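Long-range contacts in DNA photolyase (Agrobacterium tumefaciens, PDB 4U63), which probably repairs cyclobutane pyrimidine dimers in ultraviolet-damaged DNA with light, using a bound FAD and a methenyltetrahydrofolate antenna: residues V27-R32 against G51-V56; D323-R328 against H375-W380. One frame throughout, in Å; residues are numbered along the deposited sequence.

Interaction 1 of 2, residues V27-R32 against G51-V56. With SO4 (sulfate ion), chain L.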
loop_
_atom_site.group_PDB
_atom_site.type_symbol
_atom_site.label_atom_id
_atom_site.label_comp_id
_atom_site.label_asym_id
_atom_site.label_seq_id
_atom_site.Cartn_x
_atom_site.Cartn_y
_atom_site.Cartn_z
ATOM N N VAL A 27 -16.155 -16.551 21.111
ATOM C CA VAL A 27 -15.977 -15.215 20.559
ATOM C C VAL A 27 -15.430 -15.359 19.136
ATOM O O VAL A 27 -14.480 -16.126 18.892
ATOM C CB VAL A 27 -15.038 -14.345 21.439
ATOM C CG1 VAL A 27 -13.750 -15.086 21.804
ATOM C CG2 VAL A 27 -14.716 -13.017 20.753
ATOM N N ILE A 28 -16.035 -14.626 18.204
ATOM C CA ILE A 28 -15.591 -14.611 16.822
ATOM C C ILE A 28 -14.644 -13.440 16.591
ATOM O O ILE A 28 -14.940 -12.309 16.982
ATOM C CB ILE A 28 -16.793 -14.511 15.858
ATOM C CG1 ILE A 28 -17.653 -15.779 15.985
ATOM C CG2 ILE A 28 -16.332 -14.318 14.418
ATOM C CD1 ILE A 28 -19.058 -15.612 15.487
ATOM N N VAL A 29 -13.508 -13.723 15.961
ATOM C CA VAL A 29 -12.556 -12.698 15.559
ATOM C C VAL A 29 -12.577 -12.629 14.047
ATOM O O VAL A 29 -12.133 -13.561 13.378
ATOM C CB VAL A 29 -11.111 -13.002 16.020
ATOM C CG1 VAL A 29 -10.178 -11.871 15.596
ATOM C CG2 VAL A 29 -11.056 -13.200 17.521
ATOM N N TRP A 30 -13.080 -11.524 13.515
ATOM C CA TRP A 30 -13.179 -11.342 12.067
ATOM C C TRP A 30 -11.955 -10.573 11.557
ATOM O O TRP A 30 -11.813 -9.391 11.847
ATOM C CB TRP A 30 -14.500 -10.625 11.720
ATOM C CG TRP A 30 -14.667 -10.303 10.260
ATOM C CD1 TRP A 30 -14.046 -10.918 9.195
ATOM C CD2 TRP A 30 -15.517 -9.299 9.701
ATOM N NE1 TRP A 30 -14.453 -10.348 8.029
ATOM C CE2 TRP A 30 -15.354 -9.351 8.302
ATOM C CE3 TRP A 30 -16.395 -8.349 10.248
ATOM C CZ2 TRP A 30 -16.039 -8.491 7.432
ATOM C CZ3 TRP A 30 -17.077 -7.484 9.378
ATOM C CH2 TRP A 30 -16.897 -7.570 7.986
ATOM N N PHE A 31 -11.080 -11.283 10.826
ATOM C CA PHE A 31 -9.883 -10.728 10.179
ATOM C C PHE A 31 -10.212 -10.129 8.809
ATOM O O PHE A 31 -10.975 -10.721 8.033
ATOM C CB PHE A 31 -8.825 -11.822 9.954
ATOM C CG PHE A 31 -8.054 -12.210 11.184
ATOM C CD1 PHE A 31 -8.534 -13.187 12.046
ATOM C CD2 PHE A 31 -6.832 -11.616 11.469
ATOM C CE1 PHE A 31 -7.807 -13.552 13.176
ATOM C CE2 PHE A 31 -6.108 -11.974 12.588
ATOM C CZ PHE A 31 -6.590 -12.950 13.444
ATOM N N ARG A 32 -9.617 -8.968 8.515
ATOM C CA ARG A 32 -9.747 -8.312 7.208
ATOM C C ARG A 32 -8.343 -7.910 6.670
ATOM O O ARG A 32 -7.684 -8.724 6.030
ATOM C CB ARG A 32 -10.701 -7.117 7.299
ATOM C CG ARG A 32 -12.158 -7.480 7.610
ATOM C CD ARG A 32 -12.458 -7.553 9.102
ATOM N NE ARG A 32 -12.328 -6.258 9.753
ATOM C CZ ARG A 32 -13.231 -5.278 9.689
ATOM N NH1 ARG A 32 -14.363 -5.434 8.993
ATOM N NH2 ARG A 32 -12.996 -4.124 10.317
ATOM N N GLY A 51 -13.238 -18.546 26.702
ATOM C CA GLY A 51 -13.979 -19.449 25.834
ATOM C C GLY A 51 -13.313 -19.642 24.480
ATOM O O GLY A 51 -12.249 -19.073 24.220
ATOM N N PRO A 52 -13.936 -20.457 23.604
ATOM C CA PRO A 52 -13.385 -20.712 22.277
ATOM C C PRO A 52 -13.250 -19.468 21.403
ATOM O O PRO A 52 -14.156 -18.630 21.365
ATOM C CB PRO A 52 -14.397 -21.680 21.659
ATOM C CG PRO A 52 -15.021 -22.359 22.824
ATOM C CD PRO A 52 -15.128 -21.288 23.861
ATOM N N VAL A 53 -12.115 -19.364 20.721
ATOM C CA VAL A 53 -11.850 -18.284 19.785
ATOM C C VAL A 53 -12.073 -18.834 18.381
ATOM O O VAL A 53 -11.503 -19.871 18.013
ATOM C CB VAL A 53 -10.416 -17.734 19.938
ATOM C CG1 VAL A 53 -10.160 -16.600 18.946
ATOM C CG2 VAL A 53 -10.181 -17.253 21.364
ATOM N N ILE A 54 -12.908 -18.144 17.609
ATOM C CA ILE A 54 -13.265 -18.553 16.255
ATOM C C ILE A 54 -12.775 -17.490 15.261
ATOM O O ILE A 54 -13.495 -16.522 14.979
ATOM C CB ILE A 54 -14.792 -18.727 16.090
ATOM C CG1 ILE A 54 -15.410 -19.514 17.262
ATOM C CG2 ILE A 54 -15.108 -19.386 14.746
ATOM C CD1 ILE A 54 -14.912 -20.929 17.416
ATOM N N PRO A 55 -11.547 -17.655 14.733
ATOM C CA PRO A 55 -11.058 -16.731 13.714
ATOM C C PRO A 55 -11.704 -16.993 12.361
ATOM O O PRO A 55 -11.795 -18.148 11.937
ATOM C CB PRO A 55 -9.557 -17.033 13.655
ATOM C CG PRO A 55 -9.255 -17.715 14.930
ATOM C CD PRO A 55 -10.468 -18.541 15.185
ATOM N N VAL A 56 -12.143 -15.929 11.700
ATOM C CA VAL A 56 -12.754 -16.030 10.373
ATOM C C VAL A 56 -12.230 -14.924 9.461
ATOM O O VAL A 56 -12.034 -13.780 9.892
ATOM C CB VAL A 56 -14.309 -15.995 10.448
ATOM C CG1 VAL A 56 -14.823 -14.685 11.031
ATOM C CG2 VAL A 56 -14.928 -16.260 9.075
HETATM S S SO4 L . -12.460 -19.866 29.883
HETATM O O1 SO4 L . -11.680 -20.382 31.031
HETATM O O2 SO4 L . -13.516 -20.832 29.550
HETATM O O3 SO4 L . -13.071 -18.564 30.233
HETATM O O4 SO4 L . -11.568 -19.728 28.722
#
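V27 and V29 reach across to I54 and V56 through the backbone ladder of two neighbouring parallel strands. The N-H of V27 meets P52 O at 2.9 Å, V27 O then accepts from I54 N, and V29 bonds through its N to I54 O and through its O to V56 N. F31 N closes the series on V56 O at 2.8 Å. Several carbonyls take a CA-H as well: V56 O, for instance, receives F31 N and also lies 3.5 Å from W30 CA.

Side chains add apolar contacts on both faces of the pair. On the face of I28, W30, I54 and V56, the side chains of I28 and V56 lean across each other, with I28 CG2 3.7 Å from V56 CG1. That V56 methyl sits between its own backbone N and carbonyl carbon (chi1 62°), from where it also approaches W30 CB. The W30 ring is edge-on to V56 O, its CD1 3.6 Å from that oxygen. On the face of V27, V29 and V53, V29 CG2 meets V53 CG1 at 3.8 Å. Farther along, the F31 ring presents its edge to the proline ring, with CE1 3.9 Å from P55 CB.

Further out, a sulfate, probably from the crystallisation liquor, accepts from G51 N and also bonds T24, just before the first strand. R32 lays its CD over one face of W30 and forms a salt bridge with D129.

The contact joins the two parallel strands, 27-31 and 53-59, of the beta-alpha-beta unit formed with helix 41-49. Helix 41-49 packs on V27 and V29, helix 99-110 lies against I28 and V56, and strands 114-118 and 93-96 continue the parallel sheet on either side.

Interaction 2 of 2, residues D323-R328 against H375-W380; sequences DAFSWR and HLLIDW. With SO4 (sulfate ion), chain M.
W327 and R328 bring most of their loop's contact to the turn between two helices, and a single direct hydrogen bond joins the backbones: R328 N donates to L377 O at 2.7 Å. Two waters extend this polar link. Water 1 donates to R328 O and accepts from D379 N, while water 2 bridges R328 NE and L376 O, 2.8 Å from each.

Aromatic contacts centre on the W327 indole. The CA of D379 stands over its five-membered ring in a CH-pi contact, 3.8 Å from the centroid and 12° off the normal. With CG pointing away from the backbone N (chi1 -170°), the D379 carboxylate comes over the CD1/NE1 side of the same face. Its plane is nearly parallel to the ring, 13° apart. L377 O comes up at the ring edge, near CE3, and CD1 of F325 lies over the opposite face, toward the rim.

L377 supplies much of the apolar packing: its CD1 methyl meets the edge of the F325 ring at CE1, 3.9 Å away, while its CB rests on CD of R328. L377 takes positive phi as it leaves helix 362-375. The two indoles also touch, W327 CZ2 lying 4.3 Å from W380 CD1.

Among the charged groups, the R328 chain bends at chi3 (59°), and its guanidinium binds a sulfate, probably from the crystallisation liquor, through NH1 to O4 at 3.0 Å and NH2 to O1 at 2.9 Å; NH2 also pairs with D330. D379 OD1 has its salt-bridge partner in R381.

The contact ties the loop between helices 287-309 and 331-338 to the junction of helices 362-375 and 380-390, where D379 is the N-cap. Helix 480-495 packs on F325 and L377, and helix 331-338 on L376 and I378.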
loop_
_atom_site.group_PDB
_atom_site.type_symbol
_atom_site.label_atom_id
_atom_site.label_comp_id
_atom_site.label_asym_id
_atom_site.label_seq_id
_atom_site.Cartn_x
_atom_site.Cartn_y
_atom_site.Cartn_z
ATOM N N ASP A 323 -11.789 19.976 -12.666
ATOM C CA ASP A 323 -12.865 19.132 -13.192
ATOM C C ASP A 323 -13.035 19.262 -14.695
ATOM O O ASP A 323 -13.333 18.276 -15.375
ATOM C CB ASP A 323 -14.201 19.454 -12.525
ATOM C CG ASP A 323 -14.296 18.919 -11.117
ATOM O OD1 ASP A 323 -13.331 18.303 -10.618
ATOM O OD2 ASP A 323 -15.357 19.117 -10.511
ATOM N N ALA A 324 -12.831 20.463 -15.208
ATOM C CA ALA A 324 -13.004 20.714 -16.632
ATOM C C ALA A 324 -11.737 20.473 -17.452
ATOM O O ALA A 324 -11.729 20.747 -18.646
ATOM C CB ALA A 324 -13.506 22.132 -16.851
ATOM N N PHE A 325 -10.676 19.958 -16.826
ATOM C CA PHE A 325 -9.433 19.677 -17.537
ATOM C C PHE A 325 -9.715 18.701 -18.674
ATOM O O PHE A 325 -10.421 17.715 -18.474
ATOM C CB PHE A 325 -8.387 19.098 -16.589
ATOM C CG PHE A 325 -6.992 19.256 -17.079
ATOM C CD1 PHE A 325 -6.451 18.347 -17.970
ATOM C CD2 PHE A 325 -6.219 20.323 -16.660
ATOM C CE1 PHE A 325 -5.154 18.500 -18.430
ATOM C CE2 PHE A 325 -4.923 20.483 -17.111
ATOM C CZ PHE A 325 -4.391 19.575 -18.000
ATOM N N SER A 326 -9.174 18.983 -19.859
ATOM C CA SER A 326 -9.424 18.144 -21.039
ATOM C C SER A 326 -8.291 17.141 -21.239
ATOM O O SER A 326 -7.249 17.459 -21.806
ATOM C CB SER A 326 -9.612 19.000 -22.295
ATOM O OG SER A 326 -9.979 18.189 -23.403
ATOM N N TRP A 327 -8.504 15.921 -20.761
ATOM C CA TRP A 327 -7.488 14.873 -20.869
ATOM C C TRP A 327 -7.528 14.303 -22.265
ATOM O O TRP A 327 -8.581 14.296 -22.905
ATOM C CB TRP A 327 -7.732 13.763 -19.846
ATOM C CG TRP A 327 -7.745 14.260 -18.443
ATOM C CD1 TRP A 327 -8.814 14.317 -17.606
ATOM C CD2 TRP A 327 -6.634 14.799 -17.717
ATOM N NE1 TRP A 327 -8.438 14.852 -16.394
ATOM C CE2 TRP A 327 -7.104 15.156 -16.438
ATOM C CE3 TRP A 327 -5.286 15.010 -18.025
ATOM C CZ2 TRP A 327 -6.274 15.715 -15.463
ATOM C CZ3 TRP A 327 -4.455 15.566 -17.055
ATOM C CH2 TRP A 327 -4.953 15.915 -15.791
ATOM N N ARG A 328 -6.381 13.832 -22.736
ATOM C CA ARG A 328 -6.303 13.175 -24.040
ATOM C C ARG A 328 -6.995 11.828 -24.022
ATOM O O ARG A 328 -6.937 11.103 -23.028
ATOM C CB ARG A 328 -4.852 12.994 -24.487
ATOM C CG ARG A 328 -4.258 14.258 -25.075
ATOM C CD ARG A 328 -2.791 14.106 -25.440
ATOM N NE ARG A 328 -2.562 13.042 -26.418
ATOM C CZ ARG A 328 -2.837 13.124 -27.716
ATOM N NH1 ARG A 328 -3.370 14.233 -28.257
ATOM N NH2 ARG A 328 -2.580 12.079 -28.505
ATOM N N HIS A 375 3.136 14.678 -19.435
ATOM C CA HIS A 375 3.672 14.382 -20.772
ATOM C C HIS A 375 2.672 13.719 -21.701
ATOM O O HIS A 375 2.643 14.053 -22.882
ATOM C CB HIS A 375 4.946 13.552 -20.683
ATOM C CG HIS A 375 6.131 14.353 -20.279
ATOM N ND1 HIS A 375 6.332 14.767 -18.983
ATOM C CD2 HIS A 375 7.168 14.838 -20.998
ATOM C CE1 HIS A 375 7.447 15.464 -18.915
ATOM N NE2 HIS A 375 7.972 15.524 -20.121
ATOM N N LEU A 376 1.852 12.798 -21.185
ATOM C CA LEU A 376 0.831 12.143 -22.027
ATOM C C LEU A 376 -0.570 12.761 -21.884
ATOM O O LEU A 376 -1.460 12.451 -22.663
ATOM C CB LEU A 376 0.785 10.638 -21.750
ATOM C CG LEU A 376 2.137 9.927 -21.815
ATOM C CD1 LEU A 376 1.974 8.438 -21.544
ATOM C CD2 LEU A 376 2.806 10.151 -23.168
ATOM N N LEU A 377 -0.753 13.632 -20.894
ATOM C CA LEU A 377 -2.037 14.289 -20.651
ATOM C C LEU A 377 -3.175 13.285 -20.474
ATOM O O LEU A 377 -4.280 13.481 -20.999
ATOM C CB LEU A 377 -2.331 15.291 -21.776
ATOM C CG LEU A 377 -3.003 16.584 -21.336
ATOM C CD1 LEU A 377 -2.059 17.368 -20.438
ATOM C CD2 LEU A 377 -3.420 17.415 -22.535
ATOM N N ILE A 378 -2.898 12.213 -19.732
ATOM C CA ILE A 378 -3.872 11.153 -19.497
ATOM C C ILE A 378 -4.401 11.258 -18.080
ATOM O O ILE A 378 -3.639 11.514 -17.143
ATOM C CB ILE A 378 -3.253 9.767 -19.735
ATOM C CG1 ILE A 378 -3.046 9.549 -21.233
ATOM C CG2 ILE A 378 -4.142 8.668 -19.176
ATOM C CD1 ILE A 378 -2.255 8.308 -21.555
ATOM N N ASP A 379 -5.712 11.067 -17.944
ATOM C CA ASP A 379 -6.419 11.139 -16.660
ATOM C C ASP A 379 -5.699 10.356 -15.558
ATOM O O ASP A 379 -5.456 9.158 -15.694
ATOM C CB ASP A 379 -7.841 10.587 -16.867
ATOM C CG ASP A 379 -8.762 10.814 -15.684
ATOM O OD1 ASP A 379 -8.299 11.073 -14.559
ATOM O OD2 ASP A 379 -9.985 10.722 -15.896
ATOM N N TRP A 380 -5.352 11.044 -14.475
ATOM C CA TRP A 380 -4.646 10.411 -13.349
ATOM C C TRP A 380 -5.374 9.184 -12.781
ATOM O O TRP A 380 -4.740 8.266 -12.267
ATOM C CB TRP A 380 -4.363 11.419 -12.231
ATOM C CG TRP A 380 -5.557 12.061 -11.593
ATOM C CD1 TRP A 380 -6.108 13.263 -11.921
ATOM C CD2 TRP A 380 -6.324 11.560 -10.489
ATOM N NE1 TRP A 380 -7.174 13.537 -11.110
ATOM C CE2 TRP A 380 -7.337 12.509 -10.224
ATOM C CE3 TRP A 380 -6.265 10.397 -9.711
ATOM C CZ2 TRP A 380 -8.276 12.341 -9.205
ATOM C CZ3 TRP A 380 -7.205 10.229 -8.693
ATOM C CH2 TRP A 380 -8.195 11.200 -8.452
HETATM S S SO4 M . -3.307 13.545 -31.849
HETATM O O1 SO4 M . -2.150 12.800 -31.301
HETATM O O2 SO4 M . -4.555 12.790 -31.601
HETATM O O3 SO4 M . -3.117 13.723 -33.302
HETATM O O4 SO4 M . -3.403 14.873 -31.203
HETATM O O HOH W 1 -7.176 10.211 -20.420
HETATM O O HOH W 2 -1.258 10.948 -25.009
#

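How the interactions relate
Interactions 1 and 2 lie on opposite sides of the chain's centre, with their own centres 47 Å apart and their nearest atoms about 24 Å apart, so neither touches the other. They follow one another along the chain. Interaction 1 belongs to the parallel alpha/beta sheet of the photolyase family region, interaction 2 to the helical FAD-binding region, and they differ accordingly: a regular backbone ladder in the first, an aromatic and water-mediated junction of loops in the second. In interaction 2 the W380 side chain is about 9 Å from the bound FAD. Each has a sulfate ion at its border.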